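PDB 2FIW: GCN5-related N-acetyltransferase:Aminotransferase, class-II from Rhodopseudomonas palustris, which binds acetyl coenzyme A in a GNAT fold and probably transfers its acetyl group to an amine. Local coordinates for residues G61-L69 with L103-R114; A116-D125 with A152-L160. All coordinates share one frame; numbering follows the deposited sequence. Where two conformers were deposited one is given.

Contact 1: G61-L69 with L103-R114. With SO4 (sulfate ion), chain B.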
loop_
_atom_site.group_PDB
_atom_site.type_symbol
_atom_site.label_atom_id
_atom_site.label_comp_id
_atom_site.label_asym_id
_atom_site.label_seq_id
_atom_site.Cartn_x
_atom_site.Cartn_y
_atom_site.Cartn_z
ATOM N N GLY A 61 -10.643 10.226 -2.130
ATOM C CA GLY A 61 -10.125 11.407 -2.813
ATOM C C GLY A 61 -8.835 11.120 -3.558
ATOM O O GLY A 61 -8.242 12.023 -4.163
ATOM N N GLN A 62 -8.403 9.857 -3.508
ATOM C CA GLN A 62 -7.258 9.370 -4.276
ATOM C C GLN A 62 -7.725 8.341 -5.314
ATOM O O GLN A 62 -8.925 8.085 -5.454
ATOM C CB GLN A 62 -6.213 8.789 -3.328
ATOM C CG GLN A 62 -5.430 9.873 -2.563
ATOM C CD GLN A 62 -4.603 9.340 -1.385
ATOM O OE1 GLN A 62 -4.352 8.128 -1.257
ATOM N NE2 GLN A 62 -4.193 10.250 -0.509
ATOM N N LEU A 63 -6.796 7.775 -6.070
ATOM C CA LEU A 63 -7.156 6.667 -6.964
ATOM C C LEU A 63 -6.842 5.344 -6.273
ATOM O O LEU A 63 -5.693 4.919 -6.218
ATOM C CB LEU A 63 -6.475 6.782 -8.338
ATOM C CG LEU A 63 -6.570 8.090 -9.144
ATOM C CD1 LEU A 63 -5.980 7.862 -10.535
ATOM C CD2 LEU A 63 -8.008 8.618 -9.277
ATOM N N THR A 64 -7.887 4.719 -5.738
ATOM C CA THR A 64 -7.766 3.578 -4.838
ATOM C C THR A 64 -8.406 2.341 -5.453
ATOM O O THR A 64 -9.584 2.341 -5.803
ATOM C CB THR A 64 -8.416 3.884 -3.432
ATOM O OG1 THR A 64 -7.892 5.108 -2.930
ATOM C CG2 THR A 64 -8.129 2.775 -2.417
ATOM N N LEU A 65 -7.606 1.291 -5.573
ATOM C CA LEU A 65 -8.035 0.038 -6.167
ATOM C C LEU A 65 -8.065 -1.038 -5.102
ATOM O O LEU A 65 -7.216 -1.053 -4.214
ATOM C CB LEU A 65 -7.074 -0.371 -7.299
ATOM C CG LEU A 65 -7.088 0.424 -8.623
ATOM C CD1 LEU A 65 -5.820 0.166 -9.454
ATOM C CD2 LEU A 65 -8.359 0.086 -9.416
ATOM N N ILE A 66 -9.039 -1.939 -5.210
ATOM C CA ILE A 66 -9.178 -3.063 -4.309
ATOM C C ILE A 66 -8.941 -4.371 -5.056
ATOM O O ILE A 66 -9.568 -4.622 -6.081
ATOM C CB ILE A 66 -10.565 -3.074 -3.660
ATOM C CG1 ILE A 66 -10.691 -1.891 -2.701
ATOM C CG2 ILE A 66 -10.815 -4.400 -2.927
ATOM C CD1 ILE A 66 -11.955 -1.885 -1.918
ATOM N N ALA A 67 -8.023 -5.194 -4.543
ATOM C CA ALA A 67 -7.774 -6.520 -5.104
ATOM C C ALA A 67 -8.724 -7.527 -4.471
ATOM O O ALA A 67 -8.880 -7.569 -3.242
ATOM C CB ALA A 67 -6.340 -6.936 -4.908
ATOM N N THR A 68 -9.370 -8.325 -5.322
ATOM C CA THR A 68 -10.280 -9.376 -4.866
ATOM C C THR A 68 -9.799 -10.782 -5.269
ATOM O O THR A 68 -9.091 -10.954 -6.264
ATOM C CB THR A 68 -11.776 -9.112 -5.290
ATOM O OG1 THR A 68 -11.830 -8.572 -6.613
ATOM C CG2 THR A 68 -12.424 -8.112 -4.391
ATOM N N LEU A 69 -10.136 -11.770 -4.441
ATOM C CA LEU A 69 -10.022 -13.186 -4.802
ATOM C C LEU A 69 -11.351 -13.808 -4.405
ATOM O O LEU A 69 -11.839 -13.553 -3.300
ATOM C CB LEU A 69 -8.869 -13.873 -4.080
ATOM C CG LEU A 69 -7.447 -13.385 -4.377
ATOM C CD1 LEU A 69 -6.485 -14.005 -3.381
ATOM C CD2 LEU A 69 -7.014 -13.681 -5.815
ATOM N N LEU A 103 -1.525 -4.976 -7.903
ATOM C CA LEU A 103 -1.979 -3.664 -7.480
ATOM C C LEU A 103 -1.049 -2.561 -7.953
ATOM O O LEU A 103 -1.510 -1.558 -8.506
ATOM C CB LEU A 103 -2.118 -3.603 -5.960
ATOM C CG LEU A 103 -3.378 -4.178 -5.328
ATOM C CD1 LEU A 103 -3.153 -4.254 -3.822
ATOM C CD2 LEU A 103 -4.660 -3.346 -5.714
ATOM N N ILE A 104 0.255 -2.754 -7.747
ATOM C CA ILE A 104 1.249 -1.740 -8.102
ATOM C C ILE A 104 1.401 -1.554 -9.612
ATOM O O ILE A 104 1.512 -0.429 -10.066
ATOM C CB ILE A 104 2.607 -1.952 -7.378
ATOM C CG1 ILE A 104 2.425 -1.833 -5.872
ATOM C CG2 ILE A 104 3.638 -0.917 -7.811
ATOM C CD1 ILE A 104 1.537 -0.661 -5.435
ATOM N N ASP A 105 1.379 -2.640 -10.381
ATOM C CA ASP A 105 1.309 -2.546 -11.840
ATOM C C ASP A 105 0.133 -1.660 -12.301
ATOM O O ASP A 105 0.280 -0.836 -13.208
ATOM C CB ASP A 105 1.152 -3.941 -12.451
ATOM C CG ASP A 105 2.419 -4.810 -12.331
ATOM O OD1 ASP A 105 3.527 -4.284 -12.030
ATOM O OD2 ASP A 105 2.289 -6.040 -12.536
ATOM N N ALA A 106 -1.034 -1.837 -11.681
ATOM C CA ALA A 106 -2.212 -1.020 -12.016
ATOM C C ALA A 106 -1.992 0.457 -11.731
ATOM O O ALA A 106 -2.371 1.302 -12.544
ATOM C CB ALA A 106 -3.455 -1.530 -11.320
ATOM N N LEU A 107 -1.342 0.759 -10.603
ATOM C CA LEU A 107 -1.020 2.135 -10.238
ATOM C C LEU A 107 0.000 2.788 -11.180
ATOM O O LEU A 107 -0.134 3.964 -11.521
ATOM C CB LEU A 107 -0.566 2.239 -8.780
ATOM C CG LEU A 107 -1.559 1.905 -7.648
ATOM C CD1 LEU A 107 -1.011 2.417 -6.326
ATOM C CD2 LEU A 107 -2.966 2.457 -7.887
ATOM N N GLU A 108 1.005 2.033 -11.609
ATOM C CA GLU A 108 1.967 2.545 -12.600
ATOM C C GLU A 108 1.348 2.808 -13.984
ATOM O O GLU A 108 1.688 3.792 -14.625
ATOM C CB GLU A 108 3.175 1.620 -12.708
ATOM C CG GLU A 108 3.795 1.364 -11.357
ATOM C CD GLU A 108 4.978 0.420 -11.369
ATOM O OE1 GLU A 108 5.271 -0.208 -12.420
ATOM O OE2 GLU A 108 5.618 0.316 -10.299
ATOM N N LYS A 109 0.446 1.937 -14.435
ATOM C CA LYS A 109 -0.276 2.137 -15.703
ATOM C C LYS A 109 -1.119 3.410 -15.604
ATOM O O LYS A 109 -1.074 4.262 -16.491
ATOM C CB LYS A 109 -1.160 0.914 -16.006
ATOM C CG LYS A 109 -2.013 0.970 -17.282
ATOM C CD LYS A 109 -2.752 -0.376 -17.448
ATOM C CE LYS A 109 -3.591 -0.473 -18.733
ATOM N NZ LYS A 109 -2.816 -0.916 -19.947
ATOM N N LEU A 110 -1.858 3.522 -14.497
ATOM C CA LEU A 110 -2.698 4.664 -14.177
ATOM C C LEU A 110 -1.892 5.958 -14.113
ATOM O O LEU A 110 -2.356 6.996 -14.579
ATOM C CB LEU A 110 -3.367 4.426 -12.820
ATOM C CG LEU A 110 -4.838 4.680 -12.534
ATOM C CD1 LEU A 110 -5.755 4.358 -13.717
ATOM C CD2 LEU A 110 -5.214 3.840 -11.326
ATOM N N ALA A 111 -0.698 5.891 -13.532
ATOM C CA ALA A 111 0.149 7.065 -13.374
ATOM C C ALA A 111 0.845 7.464 -14.690
ATOM O O ALA A 111 0.955 8.647 -15.006
ATOM C CB ALA A 111 1.155 6.848 -12.264
ATOM N N GLY A 112 1.318 6.483 -15.449
ATOM C CA GLY A 112 1.835 6.733 -16.796
ATOM C C GLY A 112 0.783 7.413 -17.662
ATOM O O GLY A 112 1.058 8.426 -18.296
ATOM N N ALA A 113 -0.440 6.882 -17.652
ATOM C CA ALA A 113 -1.562 7.481 -18.394
ATOM C C ALA A 113 -1.973 8.886 -17.930
ATOM O O ALA A 113 -2.868 9.488 -18.515
ATOM C CB ALA A 113 -2.774 6.542 -18.382
ATOM N N ARG A 114 -1.326 9.396 -16.882
ATOM C CA ARG A 114 -1.585 10.746 -16.348
ATOM C C ARG A 114 -0.370 11.684 -16.481
ATOM O O ARG A 114 -0.272 12.696 -15.777
ATOM C CB ARG A 114 -1.978 10.679 -14.869
ATOM C CG ARG A 114 -3.329 10.071 -14.568
ATOM C CD ARG A 114 -3.478 9.864 -13.063
ATOM N NE ARG A 114 -4.298 10.887 -12.405
ATOM C CZ ARG A 114 -3.885 12.110 -12.069
ATOM N NH1 ARG A 114 -2.649 12.511 -12.343
ATOM N NH2 ARG A 114 -4.719 12.942 -11.460
HETATM S S SO4 B . -12.415 -12.060 -7.867
HETATM O O1 SO4 B . -11.918 -10.718 -7.615
HETATM O O2 SO4 B . -11.363 -12.813 -8.578
HETATM O O3 SO4 B . -12.635 -12.716 -6.602
HETATM O O4 SO4 B . -13.713 -11.966 -8.544
#

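Contact 2: A116-D125 with A152-L160. With ACO (acetyl coenzyme *a), chain C.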
loop_
_atom_site.group_PDB
_atom_site.type_symbol
_atom_site.label_atom_id
_atom_site.label_comp_id
_atom_site.label_asym_id
_atom_site.label_seq_id
_atom_site.Cartn_x
_atom_site.Cartn_y
_atom_site.Cartn_z
ATOM N N ALA A 116 2.814 11.185 -15.606
ATOM C CA ALA A 116 3.928 10.894 -14.697
ATOM C C ALA A 116 5.082 10.140 -15.351
ATOM O O ALA A 116 4.884 9.232 -16.153
ATOM C CB ALA A 116 3.432 10.161 -13.438
ATOM N N LEU A 117 6.294 10.540 -15.006
ATOM C CA LEU A 117 7.480 9.911 -15.562
ATOM C C LEU A 117 8.246 9.219 -14.446
ATOM O O LEU A 117 8.937 8.224 -14.672
ATOM C CB LEU A 117 8.358 10.959 -16.258
ATOM C CG LEU A 117 7.648 11.999 -17.141
ATOM C CD1 LEU A 117 8.487 13.277 -17.301
ATOM C CD2 LEU A 117 7.277 11.409 -18.500
ATOM N N ILE A 118 8.104 9.762 -13.239
ATOM C CA ILE A 118 8.793 9.254 -12.051
ATOM C C ILE A 118 7.760 8.990 -10.953
ATOM O O ILE A 118 7.266 9.933 -10.317
ATOM C CB ILE A 118 9.919 10.240 -11.555
ATOM C CG1 ILE A 118 10.951 10.504 -12.668
ATOM C CG2 ILE A 118 10.610 9.706 -10.282
ATOM C CD1 ILE A 118 11.622 11.882 -12.616
ATOM N N LEU A 119 7.414 7.712 -10.768
ATOM C CA LEU A 119 6.597 7.270 -9.638
ATOM C C LEU A 119 7.408 7.297 -8.344
ATOM O O LEU A 119 8.606 6.984 -8.331
ATOM C CB LEU A 119 6.039 5.856 -9.862
ATOM C CG LEU A 119 4.546 5.669 -10.193
ATOM C CD1 LEU A 119 4.046 4.350 -9.643
ATOM C CD2 LEU A 119 3.661 6.756 -9.612
ATOM N N THR A 120 6.759 7.661 -7.248
ATOM C CA THR A 120 7.459 7.738 -5.973
ATOM C C THR A 120 6.638 7.114 -4.842
ATOM O O THR A 120 5.413 7.145 -4.869
ATOM C CB THR A 120 7.955 9.183 -5.673
ATOM O OG1 THR A 120 8.579 9.229 -4.388
ATOM C CG2 THR A 120 6.812 10.184 -5.712
ATOM N N VAL A 121 7.337 6.514 -3.879
ATOM C CA VAL A 121 6.736 5.871 -2.714
ATOM C C VAL A 121 7.640 6.126 -1.510
ATOM O O VAL A 121 8.848 6.140 -1.649
ATOM C CB VAL A 121 6.484 4.332 -2.937
ATOM C CG1 VAL A 121 7.787 3.541 -3.165
ATOM C CG2 VAL A 121 5.695 3.724 -1.791
ATOM N N ASP A 122 7.038 6.377 -0.348
ATOM C CA ASP A 122 7.750 6.367 0.926
ATOM C C ASP A 122 7.540 4.985 1.546
ATOM O O ASP A 122 6.570 4.762 2.281
ATOM C CB ASP A 122 7.210 7.459 1.859
ATOM C CG ASP A 122 7.618 8.863 1.427
ATOM O OD1 ASP A 122 8.674 9.023 0.780
ATOM O OD2 ASP A 122 6.876 9.820 1.746
ATOM N N ALA A 123 8.454 4.064 1.235
ATOM C CA ALA A 123 8.260 2.650 1.536
ATOM C C ALA A 123 8.604 2.345 2.975
ATOM O O ALA A 123 9.643 2.776 3.456
ATOM C CB ALA A 123 9.112 1.787 0.600
ATOM N N SER A 124 7.731 1.605 3.653
ATOM C CA SER A 124 8.031 1.046 4.968
ATOM C C SER A 124 9.183 0.041 4.862
ATOM O O SER A 124 9.420 -0.520 3.797
ATOM C CB SER A 124 6.794 0.377 5.552
ATOM O OG SER A 124 6.401 -0.744 4.772
ATOM N N ASP A 125 9.909 -0.167 5.961
ATOM C CA ASP A 125 11.142 -0.955 5.947
ATOM C C ASP A 125 10.912 -2.393 5.511
ATOM O O ASP A 125 11.782 -3.006 4.905
ATOM C CB ASP A 125 11.822 -0.928 7.324
ATOM C CG ASP A 125 12.414 0.451 7.682
ATOM O OD1 ASP A 125 12.286 1.418 6.885
ATOM O OD2 ASP A 125 13.016 0.560 8.774
ATOM N N ALA A 152 10.542 4.973 10.731
ATOM C CA ALA A 152 11.424 5.148 9.577
ATOM C C ALA A 152 10.726 4.677 8.301
ATOM O O ALA A 152 9.843 3.812 8.350
ATOM C CB ALA A 152 12.718 4.402 9.769
ATOM N N ASN A 153 11.107 5.284 7.176
ATOM C CA ASN A 153 10.805 4.761 5.853
ATOM C C ASN A 153 11.805 5.302 4.859
ATOM O O ASN A 153 12.700 6.045 5.233
ATOM C CB ASN A 153 9.342 5.005 5.411
ATOM C CG ASN A 153 8.994 6.472 5.264
ATOM O OD1 ASN A 153 9.735 7.253 4.665
ATOM N ND2 ASN A 153 7.843 6.846 5.797
ATOM N N THR A 154 11.675 4.899 3.603
ATOM C CA THR A 154 12.597 5.309 2.565
ATOM C C THR A 154 11.803 5.759 1.347
ATOM O O THR A 154 10.909 5.041 0.861
ATOM C CB THR A 154 13.543 4.149 2.163
ATOM O OG1 THR A 154 14.006 3.486 3.337
ATOM C CG2 THR A 154 14.754 4.652 1.397
ATOM N N THR A 155 12.139 6.951 0.866
ATOM C CA THR A 155 11.644 7.447 -0.410
ATOM C C THR A 155 12.386 6.693 -1.502
ATOM O O THR A 155 13.603 6.608 -1.486
ATOM C CB THR A 155 11.862 8.968 -0.545
ATOM O OG1 THR A 155 11.281 9.626 0.582
ATOM C CG2 THR A 155 11.227 9.502 -1.824
HETATM N N MSE A 156 11.625 6.104 -2.415
HETATM C CA MSE A 156 12.156 5.285 -3.494
HETATM C C MSE A 156 11.405 5.690 -4.746
HETATM O O MSE A 156 10.188 5.870 -4.706
HETATM C CB MSE A 156 11.930 3.792 -3.224
HETATM C CG MSE A 156 12.320 3.334 -1.828
HETATM SE SE MSE A 156 12.271 1.435 -1.629
HETATM C CE MSE A 156 12.536 1.340 0.199
ATOM N N THR A 157 12.127 5.853 -5.848
ATOM C CA THR A 157 11.518 6.336 -7.094
ATOM C C THR A 157 11.720 5.356 -8.243
ATOM O O THR A 157 12.715 4.635 -8.281
ATOM C CB THR A 157 12.058 7.731 -7.504
ATOM O OG1 THR A 157 13.476 7.652 -7.687
ATOM C CG2 THR A 157 11.748 8.787 -6.439
ATOM N N LYS A 158 10.755 5.322 -9.156
ATOM C CA LYS A 158 10.853 4.521 -10.369
ATOM C C LYS A 158 10.546 5.357 -11.609
ATOM O O LYS A 158 9.516 6.045 -11.667
ATOM C CB LYS A 158 9.906 3.323 -10.307
ATOM C CG LYS A 158 10.083 2.325 -11.456
ATOM C CD LYS A 158 8.968 1.310 -11.474
ATOM C CE LYS A 158 9.158 0.297 -12.577
ATOM N NZ LYS A 158 8.183 -0.827 -12.445
ATOM N N SER A 159 11.448 5.293 -12.594
ATOM C CA SER A 159 11.218 5.893 -13.920
ATOM C C SER A 159 10.212 5.035 -14.691
ATOM O O SER A 159 10.330 3.798 -14.714
ATOM C CB SER A 159 12.530 6.002 -14.706
ATOM O OG SER A 159 12.482 7.080 -15.642
ATOM N N LEU A 160 9.222 5.681 -15.310
ATOM C CA LEU A 160 8.161 4.963 -16.017
ATOM C C LEU A 160 8.451 4.793 -17.519
ATOM O O LEU A 160 9.103 5.638 -18.158
ATOM C CB LEU A 160 6.807 5.655 -15.796
ATOM C CG LEU A 160 5.818 5.158 -14.727
ATOM C CD1 LEU A 160 6.504 4.574 -13.476
ATOM C CD2 LEU A 160 4.828 6.269 -14.332
HETATM N N1A ACO C . 6.211 -18.338 -4.493
HETATM C C2A ACO C . 7.227 -17.641 -3.946
HETATM N N3A ACO C . 7.209 -16.295 -3.896
HETATM C C4A ACO C . 6.160 -15.565 -4.392
HETATM C C5A ACO C . 5.078 -16.210 -4.968
HETATM C C6A ACO C . 5.125 -17.703 -5.013
HETATM N N6A ACO C . 4.111 -18.417 -5.562
HETATM N N7A ACO C . 4.203 -15.260 -5.370
HETATM C C8A ACO C . 4.731 -14.055 -5.044
HETATM N N9A ACO C . 5.922 -14.249 -4.459
HETATM C C1B ACO C . 6.871 -13.238 -3.920
HETATM C C2B ACO C . 7.348 -12.200 -4.919
HETATM O O2B ACO C . 8.437 -12.699 -5.698
HETATM C C3B ACO C . 7.781 -11.071 -3.999
HETATM O O3B ACO C . 9.178 -11.139 -3.709
HETATM P P3B ACO C . 10.038 -9.832 -3.284
HETATM O O7A ACO C . 9.688 -9.509 -1.836
HETATM O O8A ACO C . 9.586 -8.753 -4.241
HETATM O O9A ACO C . 11.462 -10.302 -3.489
HETATM C C4B ACO C . 6.968 -11.254 -2.710
HETATM O O4B ACO C . 6.317 -12.522 -2.808
HETATM C C5B ACO C . 5.906 -10.171 -2.519
HETATM O O5B ACO C . 5.195 -10.021 -3.757
HETATM P P1A ACO C . 3.591 -9.968 -3.849
HETATM O O1A ACO C . 3.016 -11.327 -3.507
HETATM O O2A ACO C . 3.307 -9.322 -5.187
HETATM O O3A ACO C . 3.262 -8.898 -2.683
HETATM P P2A ACO C . 2.255 -9.168 -1.480
HETATM O O4A ACO C . 2.897 -10.165 -0.554
HETATM O O5A ACO C . 0.907 -9.460 -2.073
HETATM O O6A ACO C . 2.175 -7.730 -0.740
HETATM C CBP ACO C . 3.113 -5.898 0.661
HETATM C CCP ACO C . 3.290 -6.851 -0.534
HETATM C CDP ACO C . 4.427 -5.151 0.854
HETATM C CEP ACO C . 1.985 -4.919 0.379
HETATM C CAP ACO C . 2.733 -6.673 1.946
HETATM O OAP ACO C . 3.822 -7.483 2.421
HETATM C C9P ACO C . 2.130 -5.879 3.100
HETATM O O9P ACO C . 0.817 -5.684 3.164
HETATM N N8P ACO C . 2.882 -5.432 4.020
HETATM C C7P ACO C . 2.540 -4.695 5.244
HETATM C C6P ACO C . 2.051 -3.266 5.002
HETATM C C5P ACO C . 3.137 -2.491 4.318
HETATM O O5P ACO C . 4.302 -2.582 4.682
HETATM N N4P ACO C . 2.754 -1.730 3.304
HETATM C C3P ACO C . 3.631 -0.921 2.482
HETATM C C2P ACO C . 3.811 0.413 3.188
HETATM S S1P ACO C . 4.419 1.476 1.933
HETATM C C ACO C . 3.114 2.423 1.513
HETATM O O ACO C . 1.971 2.037 1.727
HETATM C CH3 ACO C . 3.346 3.602 0.956
HETATM O O HOH W 1 5.905 9.126 4.629
HETATM O O HOH W 2 12.188 1.767 4.185
#

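Contact 1: G61-L69 with L103-R114
Helix 103-112 lies across one face of the sheet, nearly antiparallel to strand 63-69, their axes 9.6 Å apart at closest approach and 151° between their directions, so that Ala67 lies opposite Leu103 and Leu63 opposite Leu107. Leu63, Leu65 and Ala67, every second residue of the strand, turn their CB atoms toward the helix, while Thr64 and Ile66 face away. Leu65 is at the middle. With CG beside the backbone N and anti to the carbonyl carbon (chi1 -72°), its side chain slides past that of Leu107 in the opposite direction, and its CD1 touches Ala106 CB at 3.5 Å and Leu107 CD2 at 4.0 Å. Leu110 CD2 closes over the same methyl from one helical turn further on. The small Ala106 allows this branch to come close to the helix backbone. Nearer the start of the helical segment, Leu103 lays its CD2 branch along the strand: the methyl lies 4.0 Å from Ala67 CB, 4.1 Å from Leu65 CB and 3.7 Å from the carbonyl oxygen Leu65 O. Leu10 of strand 9-12 borders the same group, touching Ala67, Leu103 and Ala106. At the more open end, Leu63 CD1 meets Leu110 CG at 3.9 Å, the two side chains crossing at a slant. The sulfate near Thr68, probably from the crystallisation liquor, stands apart from this packing. Direct contacts between helix and strand are van der Waals ones, as expected where an amphipathic helix covers a sheet, and backbone polar groups of the strand pair sideways within the sheet, for example Leu65 with Ala77 and Ile66 with Arg11. The helix is therefore held on this strand by shape and apolar burial rather than by directional bonds.

Contact 2: A116-D125 with A152-L160
Val121 and Met156 form the middle of three hydrogen-bonded pairs joining strands 118-123 and 152-159, which run antiparallel at 162° in the central mixed sheet of the GNAT fold; Met156 N reaches Val121 O at 2.9 Å, nearly in line with the carbonyl bond. The tightly packed face is mainly apolar, with Leu119, Val121, Ala123 and Met156, though Thr154 and Lys158, the latter salt-bridged to Glu108, also point to it. Met156, present as selenomethionine and extended beyond CG, lies over Ala123 and sets its CE 3.5 Å from Ala123 CB, with Phe131 of helix 128-132 against both. Val121 has CG2 anti to its N, which takes this methyl to 3.6 Å from CH3 of acetyl coenzyme A, while CG1 packs beside Met156 O and CB. On the looser face, Ile118, Thr120, Asp122, Thr155 and Thr157 give a mixed surface, partly open to solvent. Here Thr155 OG1 donates to Asp122 OD1 over 2.7 Å, meeting the oxygen almost end-on to its C-O bond, and also has Asn142 of strand 137-146 as a partner. A valine in place of Thr155 would probably leave Asp122 OD1 without this donor and its carboxylate freer to turn. Asn153 keeps its amide within 6° of the Asp122 carboxylate plane; a water bridges Asn153 ND2 and Asp122 OD2, and Asn142 binds Asn153 OD1. At the Asp125 end, a second water ties Thr154 OG1 to Ala123 O and Asp125 OD1, the last also salt-bridged to Arg141. Segment 116-125 thus gives Val121, Asp122 and Ser124 to the cofactor pocket in unlike settings: Val121 presents a methyl to the acetyl group, whereas the Thr155 hydroxyl and a water held by Asn153 bind the Asp122 carboxylate.

From the N terminus, strand 63-69 comes first; the chain then passes through strands 72-80 and 84-90 before helix 99-112 returns to cover it, closing contact 1 over 33 intervening residues. Strand 118-123 follows the helix directly, and after helix 128-132 and strand 137-146 the chain comes back as strand 149-159 to close contact 2. The two loops are in series, neither enclosing nor crossing the other. Contact 1 fixes the helix on one half of the mixed sheet, contact 2 joins strand 118-123 to strand 149-159 toward the other edge, and they meet where Glu108 forms a salt bridge with Lys158 and Ala111 packs on Leu119.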